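Local coordinates for 1,3-1,4-beta-glucanase (Hordeum vulgare, PDB 1AQ0), which hydrolyses mixed-linkage 1,3-1,4-beta-D-glucans as a barley endo-glucanase of glycosyl hydrolase family 17, at residues 8-13 and 279-284; 60-65 and 107-112. One frame throughout, in Å; residues are numbered along the deposited sequence.

Overall arrangement
Both interactions join peripheral parts of one (beta/alpha)8 barrel. Interaction 1 brings the loop after the first barrel strand, 2-4, against the loop after the last, 273-274, and so meets where the barrel closes. These loops leave the C-terminal ends of their strands, the side where TIM-barrel glycosidases generally carry the active site. Interaction 2 sets a short helix, 59-64, in the connection after the third strand, 49-54, ahead of the longer helix 66-78, against helix 102-115, which follows the fourth, 84-92. It lies within the long loop of chain that interaction 1 closes. The two centres are 31 Å apart and the nearest atoms about 19 Å apart, so neither touches the other.

Interaction 1. Residues 8-13 and 279-284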
ATOM      1  N   SER A   8     -15.772  -1.270  31.390  1.00 14.32           N
ATOM      2  CA  SER A   8     -16.003  -2.287  32.417  1.00 14.52           C
ATOM      3  C   SER A   8     -15.420  -1.812  33.742  1.00 11.86           C
ATOM      4  O   SER A   8     -14.440  -2.356  34.238  1.00 10.85           O
ATOM      5  CB  SER A   8     -15.381  -3.628  32.011  1.00 14.62           C
ATOM      6  OG  SER A   8     -15.859  -4.046  30.743  1.00 16.64           O
ATOM      7  N   ALA A   9     -16.040  -0.788  34.309  1.00 12.95           N
ATOM      8  CA  ALA A   9     -15.590  -0.214  35.562  1.00 14.90           C
ATOM      9  C   ALA A   9     -16.740   0.571  36.171  1.00 16.65           C
ATOM     10  O   ALA A   9     -17.678   0.949  35.470  1.00 17.86           O
ATOM     11  CB  ALA A   9     -14.388   0.700  35.316  1.00 13.76           C
ATOM     12  N   ASN A  10     -16.648   0.850  37.466  1.00 17.57           N
ATOM     13  CA  ASN A  10     -17.703   1.581  38.158  1.00 20.00           C
ATOM     14  C   ASN A  10     -17.269   2.946  38.675  1.00 21.77           C
ATOM     15  O   ASN A  10     -18.014   3.594  39.417  1.00 23.18           O
ATOM     16  CB  ASN A  10     -18.226   0.746  39.329  1.00 24.54           C
ATOM     17  CG  ASN A  10     -17.139   0.401  40.341  1.00 27.85           C
ATOM     18  OD1 ASN A  10     -16.121   1.088  40.448  1.00 29.14           O
ATOM     19  ND2 ASN A  10     -17.347  -0.680  41.077  1.00 33.88           N
ATOM     20  N   ASN A  11     -16.088   3.401  38.264  1.00 20.39           N
ATOM     21  CA  ASN A  11     -15.569   4.681  38.735  1.00 18.94           C
ATOM     22  C   ASN A  11     -14.976   5.572  37.644  1.00 18.03           C
ATOM     23  O   ASN A  11     -14.115   6.410  37.926  1.00 19.84           O
ATOM     24  CB  ASN A  11     -14.512   4.434  39.820  1.00 19.32           C
ATOM     25  CG  ASN A  11     -13.346   3.591  39.323  1.00 18.81           C
ATOM     26  OD1 ASN A  11     -13.369   3.076  38.200  1.00 18.39           O
ATOM     27  ND2 ASN A  11     -12.327   3.434  40.161  1.00 18.38           N
ATOM     28  N   LEU A  12     -15.428   5.404  36.408  1.00 14.81           N
ATOM     29  CA  LEU A  12     -14.905   6.213  35.313  1.00 14.65           C
ATOM     30  C   LEU A  12     -15.579   7.579  35.236  1.00 17.04           C
ATOM     31  O   LEU A  12     -16.677   7.771  35.774  1.00 15.99           O
ATOM     32  CB  LEU A  12     -15.064   5.478  33.977  1.00 10.59           C
ATOM     33  CG  LEU A  12     -14.417   4.101  33.845  1.00 10.68           C
ATOM     34  CD1 LEU A  12     -14.543   3.627  32.406  1.00 12.83           C
ATOM     35  CD2 LEU A  12     -12.958   4.158  34.258  1.00 10.83           C
ATOM     36  N   PRO A  13     -14.901   8.564  34.612  1.00 17.00           N
ATOM     37  CA  PRO A  13     -15.448   9.916  34.465  1.00 13.97           C
ATOM     38  C   PRO A  13     -16.654   9.871  33.536  1.00 13.88           C
ATOM     39  O   PRO A  13     -16.833   8.910  32.786  1.00 12.94           O
ATOM     40  CB  PRO A  13     -14.295  10.675  33.799  1.00 12.71           C
ATOM     41  CG  PRO A  13     -13.089   9.961  34.282  1.00 13.39           C
ATOM     42  CD  PRO A  13     -13.498   8.521  34.161  1.00 14.44           C
ATOM     43  N   ASN A 279      -7.953   2.287  33.232  1.00  9.08           N
ATOM     44  CA  ASN A 279      -7.783   1.014  33.917  1.00  6.96           C
ATOM     45  C   ASN A 279      -9.248   0.657  34.224  1.00  5.15           C
ATOM     46  O   ASN A 279     -10.049   1.533  34.568  1.00  7.27           O
ATOM     47  CB  ASN A 279      -7.012   1.202  35.236  1.00  7.16           C
ATOM     48  CG  ASN A 279      -5.502   1.184  35.056  1.00  8.80           C
ATOM     49  OD1 ASN A 279      -4.990   0.759  34.024  1.00 10.89           O
ATOM     50  ND2 ASN A 279      -4.782   1.635  36.072  1.00  5.97           N
ATOM     51  N   GLU A 280      -9.617  -0.602  34.067  1.00  7.52           N
ATOM     52  CA  GLU A 280     -10.994  -1.007  34.308  1.00  6.26           C
ATOM     53  C   GLU A 280     -11.079  -1.969  35.477  1.00  8.99           C
ATOM     54  O   GLU A 280     -10.655  -3.121  35.379  1.00 10.46           O
ATOM     55  CB  GLU A 280     -11.567  -1.616  33.032  1.00  6.74           C
ATOM     56  CG  GLU A 280     -11.735  -0.583  31.936  1.00  8.49           C
ATOM     57  CD  GLU A 280     -12.043  -1.193  30.599  1.00 10.96           C
ATOM     58  OE1 GLU A 280     -13.074  -1.875  30.475  1.00 11.59           O
ATOM     59  OE2 GLU A 280     -11.248  -0.980  29.661  1.00 16.61           O
ATOM     60  N   ASN A 281     -11.639  -1.490  36.586  1.00 13.15           N
ATOM     61  CA  ASN A 281     -11.745  -2.286  37.808  1.00 13.82           C
ATOM     62  C   ASN A 281     -12.724  -3.462  37.828  1.00 16.40           C
ATOM     63  O   ASN A 281     -12.708  -4.259  38.766  1.00 17.55           O
ATOM     64  CB  ASN A 281     -11.955  -1.383  39.033  1.00 13.65           C
ATOM     65  CG  ASN A 281     -13.315  -0.709  39.059  1.00 12.49           C
ATOM     66  OD1 ASN A 281     -14.111  -0.832  38.135  1.00 16.38           O
ATOM     67  ND2 ASN A 281     -13.582   0.016  40.129  1.00 17.94           N
ATOM     68  N   GLN A 282     -13.566  -3.590  36.808  1.00 16.49           N
ATOM     69  CA  GLN A 282     -14.504  -4.703  36.771  1.00 16.81           C
ATOM     70  C   GLN A 282     -14.064  -5.803  35.826  1.00 18.40           C
ATOM     71  O   GLN A 282     -14.879  -6.585  35.343  1.00 20.79           O
ATOM     72  CB  GLN A 282     -15.924  -4.235  36.465  1.00 16.24           C
ATOM     73  CG  GLN A 282     -16.542  -3.474  37.620  1.00 19.38           C
ATOM     74  CD  GLN A 282     -17.970  -3.059  37.364  1.00 24.95           C
ATOM     75  OE1 GLN A 282     -18.703  -2.742  38.298  1.00 32.26           O
ATOM     76  NE2 GLN A 282     -18.372  -3.036  36.100  1.00 28.34           N
ATOM     77  N   LYS A 283     -12.773  -5.822  35.519  1.00 20.99           N
ATOM     78  CA  LYS A 283     -12.208  -6.863  34.673  1.00 22.62           C
ATOM     79  C   LYS A 283     -11.533  -7.849  35.619  1.00 23.75           C
ATOM     80  O   LYS A 283     -11.534  -7.634  36.835  1.00 23.14           O
ATOM     81  CB  LYS A 283     -11.200  -6.277  33.684  1.00 21.87           C
ATOM     82  CG  LYS A 283     -11.830  -5.759  32.411  1.00 22.70           C
ATOM     83  CD  LYS A 283     -10.774  -5.187  31.488  1.00 30.23           C
ATOM     84  CE  LYS A 283     -11.305  -4.992  30.080  1.00 34.64           C
ATOM     85  NZ  LYS A 283     -11.529  -6.298  29.397  1.00 38.79           N
ATOM     86  N   ASP A 284     -10.984  -8.935  35.083  1.00 27.53           N
ATOM     87  CA  ASP A 284     -10.310  -9.935  35.913  1.00 32.16           C
ATOM     88  C   ASP A 284      -9.110  -9.334  36.640  1.00 34.03           C
ATOM     89  O   ASP A 284      -8.452  -8.425  36.125  1.00 34.30           O
ATOM     90  CB  ASP A 284      -9.829 -11.125  35.068  1.00 36.68           C
ATOM     91  CG  ASP A 284     -10.970 -11.970  34.527  1.00 41.86           C
ATOM     92  OD1 ASP A 284     -12.008 -12.113  35.215  1.00 44.60           O
ATOM     93  OD2 ASP A 284     -10.816 -12.509  33.409  1.00 44.68           O
TER
HETATM   94  O   HOH W   1     -13.892  -3.191  28.227  1.00 30.51           O
HETATM   95  O   HOH W   2     -11.458   1.405  36.920  1.00  9.29           O
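The amides of Asn11 and Asn281 lie face over face, only 5° from parallel but offset, with Asn281 ND2 3.6 Å from Asn11 OD1. Asn281 works through its edge against Asn10. Its OD1 accepts Asn10 N at 3.1 Å, in the carbonyl plane and on a lone pair, while its ND2 gives a nearly straight bond of 2.8 Å to Asn10 OD1. That oxygen lies in the plane of the Asn281 amide; the two amides being turned 88° apart, the donor stands above the carbonyl plane of Asn10 and not on a lone pair. With CG lodged between the backbone N and the carbonyl carbon (chi1 69°), Asn281 directs its amide back over the 8-13 loop and presses OD1 against Ala9 CB at 3.2 Å. The two loops follow the first and last strands of the TIM barrel, and residues 280-283 form a type I beta turn whose Gln282 N donates to Ser8 O at 3.0 Å. Glu280, the first residue of the turn, takes Ser8 N on OE1 at 2.9 Å, on the anti side and tilted out of the carboxylate plane, and accepts a second bond there from a water. Another water donates to Asn11 OD1 and Asn279 O and accepts from Asn281 N, tying both loops by three bonds. The side-chain oxygen of Asn279 turns elsewhere, to the backbone N of Gly292.

Interaction 2. Residues 60-65 and 107-112; sequences SNLAAS and KNVHGA
Asn108 reaches across from its helix and gives Leu62 O an almost straight hydrogen bond, ND2 to O 2.8 Å with an N-H...O angle of 175°. The donor lies in the plane of the carbonyl, and the oxygen in the plane of the amide. CG sits beside the backbone N, opposite the carbonyl carbon (chi1 -72°), which sends the amide toward the end of helix 59-64; Ala63 O is 3.2 Å from the same ND2. Beside this polar link, Leu62 CD1 touches Val109 CG2 at 4.1 Å, the two buried side chains meeting at a slant. Short helix 59-64 lies in the connection after the third TIM-barrel strand, ahead of the longer helix 66-78; helix 102-115 follows the fourth, and the axes of 60-64 and 107-112 pass 9.1 Å apart at 66°. Leu62 O lies in the last turn of its helix, and the residue four places on, Pro66, has no N-H to offer it. A leucine in place of Asn108 would probably leave that carbonyl without its side-chain donor, and residues 60-65 and 107-112 without the hydrogen bond that joins them. Pro66 and Ala69 of helix 66-78 also touch the Asn108 side chain, while Trp72 packs on Leu62. Ser65 makes the corner between the successive helices, its OG capping the new one at Ala68 N.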
ATOM      1  N   SER A  60     -27.001 -12.917  17.175  1.00 19.35           N
ATOM      2  CA  SER A  60     -28.023 -13.826  16.638  1.00 20.97           C
ATOM      3  C   SER A  60     -29.275 -13.116  16.121  1.00 20.57           C
ATOM      4  O   SER A  60     -29.866 -13.537  15.127  1.00 20.26           O
ATOM      5  CB  SER A  60     -28.388 -14.926  17.645  1.00 24.14           C
ATOM      6  OG  SER A  60     -28.831 -14.390  18.874  1.00 32.59           O
ATOM      7  N   ASN A  61     -29.648 -12.015  16.768  1.00 19.68           N
ATOM      8  CA  ASN A  61     -30.809 -11.238  16.349  1.00 21.53           C
ATOM      9  C   ASN A  61     -30.551 -10.509  15.037  1.00 20.36           C
ATOM     10  O   ASN A  61     -31.405 -10.483  14.153  1.00 19.07           O
ATOM     11  CB  ASN A  61     -31.197 -10.225  17.420  1.00 26.11           C
ATOM     12  CG  ASN A  61     -32.368 -10.687  18.247  1.00 34.51           C
ATOM     13  OD1 ASN A  61     -32.233 -11.568  19.092  1.00 40.71           O
ATOM     14  ND2 ASN A  61     -33.536 -10.117  17.990  1.00 39.11           N
ATOM     15  N   LEU A  62     -29.370  -9.914  14.916  1.00 17.42           N
ATOM     16  CA  LEU A  62     -29.006  -9.189  13.707  1.00 17.47           C
ATOM     17  C   LEU A  62     -28.896 -10.138  12.516  1.00 16.23           C
ATOM     18  O   LEU A  62     -29.263  -9.780  11.400  1.00 16.99           O
ATOM     19  CB  LEU A  62     -27.686  -8.430  13.908  1.00 18.60           C
ATOM     20  CG  LEU A  62     -27.636  -7.294  14.944  1.00 19.39           C
ATOM     21  CD1 LEU A  62     -26.217  -6.762  15.054  1.00 19.41           C
ATOM     22  CD2 LEU A  62     -28.590  -6.176  14.569  1.00 17.92           C
ATOM     23  N   ALA A  63     -28.421 -11.355  12.765  1.00 15.51           N
ATOM     24  CA  ALA A  63     -28.255 -12.360  11.718  1.00 15.63           C
ATOM     25  C   ALA A  63     -29.573 -12.953  11.247  1.00 19.00           C
ATOM     26  O   ALA A  63     -29.758 -13.220  10.060  1.00 20.34           O
ATOM     27  CB  ALA A  63     -27.352 -13.471  12.203  1.00 12.74           C
ATOM     28  N   ALA A  64     -30.494 -13.147  12.180  1.00 20.10           N
ATOM     29  CA  ALA A  64     -31.780 -13.744  11.861  1.00 20.44           C
ATOM     30  C   ALA A  64     -32.801 -12.802  11.245  1.00 21.53           C
ATOM     31  O   ALA A  64     -33.658 -13.236  10.477  1.00 24.40           O
ATOM     32  CB  ALA A  64     -32.369 -14.407  13.109  1.00 22.34           C
ATOM     33  N   SER A  65     -32.690 -11.511  11.525  1.00 19.49           N
ATOM     34  CA  SER A  65     -33.678 -10.589  11.004  1.00 18.61           C
ATOM     35  C   SER A  65     -33.192  -9.270  10.422  1.00 18.44           C
ATOM     36  O   SER A  65     -32.615  -8.443  11.127  1.00 17.52           O
ATOM     37  CB  SER A  65     -34.710 -10.307  12.100  1.00 16.44           C
ATOM     38  OG  SER A  65     -35.654  -9.333  11.688  1.00 23.26           O
ATOM     39  N   LYS A 107     -23.914  -8.827   6.859  1.00 14.48           N
ATOM     40  CA  LYS A 107     -24.660  -8.573   5.625  1.00 15.95           C
ATOM     41  C   LYS A 107     -25.888  -7.730   5.919  1.00 16.43           C
ATOM     42  O   LYS A 107     -26.163  -6.755   5.220  1.00 17.18           O
ATOM     43  CB  LYS A 107     -25.139  -9.878   4.995  1.00 21.42           C
ATOM     44  CG  LYS A 107     -24.137 -10.636   4.148  1.00 31.27           C
ATOM     45  CD  LYS A 107     -24.776 -11.950   3.694  1.00 40.51           C
ATOM     46  CE  LYS A 107     -24.606 -12.214   2.201  1.00 46.16           C
ATOM     47  NZ  LYS A 107     -23.284 -12.815   1.862  1.00 50.29           N
ATOM     48  N   ASN A 108     -26.628  -8.118   6.956  1.00 15.26           N
ATOM     49  CA  ASN A 108     -27.842  -7.401   7.338  1.00 14.74           C
ATOM     50  C   ASN A 108     -27.564  -5.973   7.790  1.00 13.84           C
ATOM     51  O   ASN A 108     -28.302  -5.056   7.429  1.00 13.63           O
ATOM     52  CB  ASN A 108     -28.625  -8.176   8.410  1.00 17.04           C
ATOM     53  CG  ASN A 108     -29.299  -9.419   7.854  1.00 18.62           C
ATOM     54  OD1 ASN A 108     -29.462  -9.557   6.644  1.00 21.90           O
ATOM     55  ND2 ASN A 108     -29.697 -10.328   8.734  1.00 16.47           N
ATOM     56  N   VAL A 109     -26.498  -5.773   8.563  1.00 12.09           N
ATOM     57  CA  VAL A 109     -26.148  -4.429   9.026  1.00  9.54           C
ATOM     58  C   VAL A 109     -25.713  -3.609   7.812  1.00  9.59           C
ATOM     59  O   VAL A 109     -26.106  -2.454   7.648  1.00  9.83           O
ATOM     60  CB  VAL A 109     -25.011  -4.463  10.080  1.00  8.74           C
ATOM     61  CG1 VAL A 109     -24.592  -3.052  10.454  1.00  7.99           C
ATOM     62  CG2 VAL A 109     -25.470  -5.214  11.320  1.00  9.30           C
ATOM     63  N   HIS A 110     -24.940  -4.234   6.937  1.00  9.66           N
ATOM     64  CA  HIS A 110     -24.466  -3.570   5.732  1.00 13.68           C
ATOM     65  C   HIS A 110     -25.652  -3.109   4.873  1.00 14.35           C
ATOM     66  O   HIS A 110     -25.717  -1.950   4.455  1.00 14.92           O
ATOM     67  CB  HIS A 110     -23.571  -4.518   4.932  1.00 16.33           C
ATOM     68  CG  HIS A 110     -23.066  -3.930   3.648  1.00 20.07           C
ATOM     69  ND1 HIS A 110     -23.531  -4.353   2.435  1.00 23.15           N
ATOM     70  CD2 HIS A 110     -22.199  -2.896   3.473  1.00 22.17           C
ATOM     71  CE1 HIS A 110     -22.949  -3.574   1.539  1.00 24.18           C
ATOM     72  NE2 HIS A 110     -22.136  -2.681   2.121  1.00 24.31           N
ATOM     73  N   GLY A 111     -26.604  -4.013   4.650  1.00 16.65           N
ATOM     74  CA  GLY A 111     -27.773  -3.683   3.854  1.00 16.36           C
ATOM     75  C   GLY A 111     -28.551  -2.517   4.429  1.00 17.00           C
ATOM     76  O   GLY A 111     -29.006  -1.641   3.694  1.00 19.36           O
ATOM     77  N   ALA A 112     -28.689  -2.493   5.750  1.00 17.08           N
ATOM     78  CA  ALA A 112     -29.412  -1.427   6.432  1.00 16.13           C
ATOM     79  C   ALA A 112     -28.696  -0.088   6.282  1.00 17.06           C
ATOM     80  O   ALA A 112     -29.339   0.947   6.094  1.00 16.72           O
ATOM     81  CB  ALA A 112     -29.594  -1.775   7.907  1.00 15.23           C
TER